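Local coordinates for protein alcohol dehydrogenase, zinc-containing (Streptococcus pneumoniae serotype 2, PDB 5YLN) that probably catalyses the NAD+-dependent oxidation of alcohols as a zinc-containing alcohol dehydrogenase, at residues T40-D45 with L62-I67. Sequence-based numbering, arbitrary orientation.
Sequences TICGTD and LGHEGI. With ZN (zinc ion), chain E.
C42 and H64 meet at one zinc ion, the cysteine sulfur SG of C42 at 2.5 Å and NE2 at the end of the H64 ring at 2.1 Å; a third ligand atom comes from elsewhere in the structure. SG lies anti to its own backbone N (chi1 174°), where it also accepts the N-H of T44 and caps helix 43-50, which would help hold the sulfur in place for the metal. D45 completes a capping box, its OD2 taking the N-H of C42 at 3.0 Å from above the carboxylate plane.

The far nitrogen of the H64 ring is managed through water. Water 3, at the ring edge and in its plane, accepts from ND1 and from G63 N and donates to D45 OD1, a relay that would fix the ring's rotation and perhaps make NE2 a better donor to zinc. The D45 carboxylate and H64 ring planes stand 70° apart, H64 CE1 being 3.6 Å from D45 OD1. Water 2 sits over the ring centre, 3.8 Å above its plane, accepting from H64 N and lying between D45 OD2 and E65 OE2, either of which can accept from it.

E65, long enough to reach back across the gap, lays its carboxylate beside the methyl CG2 of T40, with OE1 3.2 Å away and OE2 an equal 3.2 Å from C42 CB. K346 forms a salt bridge with OE1, while T40 turns its hydroxyl to V347 O. At G63, with phi 97°, a CB would jam against the preceding carbonyl oxygen, which suits glycine. Cysteine and a histidine from the Gly-His-Glu sequence, gathered in the GroES-like domain, are typical of the catalytic zinc site of medium-chain alcohol dehydrogenases.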
ATOM      1  N   THR A  40       7.246 -30.252  -7.186  1.00 30.03           N
ATOM      2  CA  THR A  40       8.008 -29.352  -8.049  1.00 31.75           C
ATOM      3  C   THR A  40       9.067 -28.609  -7.206  1.00 30.46           C
ATOM      4  O   THR A  40       9.222 -28.848  -6.005  1.00 31.21           O
ATOM      5  CB  THR A  40       7.037 -28.403  -8.782  1.00 34.52           C
ATOM      6  OG1 THR A  40       7.727 -27.589  -9.740  1.00 32.09           O
ATOM      7  CG2 THR A  40       6.330 -27.499  -7.813  1.00 28.46           C
ATOM      8  N   ILE A  41       9.802 -27.707  -7.853  1.00 30.34           N
ATOM      9  CA  ILE A  41      10.800 -26.851  -7.217  1.00 29.85           C
ATOM     10  C   ILE A  41      10.350 -25.400  -7.361  1.00 43.71           C
ATOM     11  O   ILE A  41       9.846 -24.993  -8.415  1.00 37.82           O
ATOM     12  CB  ILE A  41      12.202 -27.020  -7.847  1.00 37.52           C
ATOM     13  CG1 ILE A  41      12.564 -28.494  -8.063  1.00 36.67           C
ATOM     14  CG2 ILE A  41      13.261 -26.357  -6.987  1.00 36.19           C
ATOM     15  CD1 ILE A  41      13.728 -28.670  -9.002  1.00 31.68           C
ATOM     16  N   CYS A  42      10.558 -24.622  -6.312  1.00 36.24           N
ATOM     17  CA  CYS A  42      10.301 -23.193  -6.291  1.00 31.43           C
ATOM     18  C   CYS A  42      11.626 -22.443  -6.296  1.00 35.03           C
ATOM     19  O   CYS A  42      12.649 -22.964  -5.843  1.00 29.72           O
ATOM     20  CB  CYS A  42       9.491 -22.822  -5.049  1.00 32.09           C
ATOM     21  SG  CYS A  42       9.263 -21.057  -4.845  1.00 37.18           S
ATOM     22  N   GLY A  43      11.622 -21.219  -6.822  1.00 36.73           N
ATOM     23  CA  GLY A  43      12.826 -20.408  -6.752  1.00 34.02           C
ATOM     24  C   GLY A  43      13.374 -20.285  -5.338  1.00 37.61           C
ATOM     25  O   GLY A  43      14.593 -20.283  -5.139  1.00 36.91           O
ATOM     26  N   THR A  44      12.484 -20.198  -4.338  1.00 38.68           N
ATOM     27  CA  THR A  44      12.913 -20.109  -2.942  1.00 36.45           C
ATOM     28  C   THR A  44      13.767 -21.310  -2.536  1.00 38.24           C
ATOM     29  O   THR A  44      14.667 -21.171  -1.707  1.00 40.14           O
ATOM     30  CB  THR A  44      11.685 -19.977  -2.019  1.00 39.73           C
ATOM     31  OG1 THR A  44      10.980 -18.753  -2.285  1.00 41.49           O
ATOM     32  CG2 THR A  44      12.089 -20.005  -0.557  1.00 41.61           C
ATOM     33  N   ASP A  45      13.507 -22.492  -3.111  1.00 38.63           N
ATOM     34  CA  ASP A  45      14.331 -23.659  -2.803  1.00 38.98           C
ATOM     35  C   ASP A  45      15.768 -23.438  -3.257  1.00 40.41           C
ATOM     36  O   ASP A  45      16.719 -23.806  -2.551  1.00 35.81           O
ATOM     37  CB  ASP A  45      13.744 -24.914  -3.463  1.00 35.66           C
ATOM     38  CG  ASP A  45      12.328 -25.255  -2.964  1.00 42.05           C
ATOM     39  OD1 ASP A  45      12.000 -24.971  -1.786  1.00 39.92           O
ATOM     40  OD2 ASP A  45      11.538 -25.811  -3.758  1.00 37.11           O
ATOM     41  N   LEU A  62      13.476 -30.336   1.771  1.00 38.59           N
ATOM     42  CA  LEU A  62      13.148 -29.172   0.966  1.00 31.15           C
ATOM     43  C   LEU A  62      11.785 -29.314   0.298  1.00 39.01           C
ATOM     44  O   LEU A  62      11.182 -30.390   0.254  1.00 34.15           O
ATOM     45  CB  LEU A  62      14.238 -28.931  -0.088  1.00 31.78           C
ATOM     46  CG  LEU A  62      15.535 -28.328   0.459  1.00 35.71           C
ATOM     47  CD1 LEU A  62      16.671 -28.502  -0.513  1.00 35.23           C
ATOM     48  CD2 LEU A  62      15.365 -26.864   0.799  1.00 31.53           C
ATOM     49  N   GLY A  63      11.285 -28.185  -0.197  1.00 42.78           N
ATOM     50  CA  GLY A  63      10.089 -28.204  -1.011  1.00 29.63           C
ATOM     51  C   GLY A  63       8.811 -27.902  -0.254  1.00 39.47           C
ATOM     52  O   GLY A  63       8.612 -28.347   0.880  1.00 29.17           O
ATOM     53  N   HIS A  64       7.937 -27.138  -0.884  1.00 30.44           N
ATOM     54  CA  HIS A  64       6.656 -26.835  -0.276  1.00 35.14           C
ATOM     55  C   HIS A  64       5.532 -26.821  -1.306  1.00 32.53           C
ATOM     56  O   HIS A  64       4.598 -26.039  -1.172  1.00 28.00           O
ATOM     57  CB  HIS A  64       6.713 -25.486   0.462  1.00 31.90           C
ATOM     58  CG  HIS A  64       7.312 -24.387  -0.349  1.00 29.39           C
ATOM     59  ND1 HIS A  64       8.671 -24.172  -0.417  1.00 34.98           N
ATOM     60  CD2 HIS A  64       6.741 -23.458  -1.154  1.00 36.37           C
ATOM     61  CE1 HIS A  64       8.912 -23.147  -1.214  1.00 38.65           C
ATOM     62  NE2 HIS A  64       7.761 -22.694  -1.672  1.00 37.98           N
ATOM     63  N   GLU A  65       5.605 -27.669  -2.337  1.00 36.29           N
ATOM     64  CA  GLU A  65       4.555 -27.786  -3.349  1.00 34.97           C
ATOM     65  C   GLU A  65       4.311 -29.259  -3.636  1.00 39.84           C
ATOM     66  O   GLU A  65       5.271 -30.036  -3.743  1.00 32.41           O
ATOM     67  CB  GLU A  65       4.938 -27.070  -4.643  1.00 28.47           C
ATOM     68  CG  GLU A  65       5.316 -25.570  -4.472  1.00 29.65           C
ATOM     69  CD  GLU A  65       6.107 -25.057  -5.651  1.00 33.78           C
ATOM     70  OE1 GLU A  65       5.491 -24.662  -6.658  1.00 41.29           O
ATOM     71  OE2 GLU A  65       7.359 -25.118  -5.611  1.00 44.77           O
ATOM     72  N   GLY A  66       3.035 -29.648  -3.760  1.00 29.89           N
ATOM     73  CA  GLY A  66       2.763 -31.032  -4.145  1.00 28.27           C
ATOM     74  C   GLY A  66       1.315 -31.488  -4.043  1.00 35.24           C
ATOM     75  O   GLY A  66       0.472 -30.815  -3.435  1.00 30.98           O
ATOM     76  N   ILE A  67       1.037 -32.638  -4.677  1.00 33.98           N
ATOM     77  CA  ILE A  67      -0.181 -33.420  -4.503  1.00 38.14           C
ATOM     78  C   ILE A  67       0.230 -34.806  -4.019  1.00 38.67           C
ATOM     79  O   ILE A  67       1.357 -35.274  -4.253  1.00 38.29           O
ATOM     80  CB  ILE A  67      -1.010 -33.551  -5.801  1.00 36.66           C
ATOM     81  CG1 ILE A  67      -0.150 -34.160  -6.920  1.00 35.35           C
ATOM     82  CG2 ILE A  67      -1.605 -32.226  -6.227  1.00 28.60           C
ATOM     83  CD1 ILE A  67      -0.945 -34.698  -8.110  1.00 40.97           C
TER
HETATM   84 ZN    ZN E 401       7.415 -21.254  -3.133  1.00 47.25          ZN
HETATM   85  O   HOH W   1       8.128 -29.048  -3.320  1.00 31.36           O
HETATM   86  O   HOH W   2       8.804 -26.334  -3.589  1.00 32.62           O
HETATM   87  O   HOH W   3      11.059 -25.469   0.458  1.00 36.38           O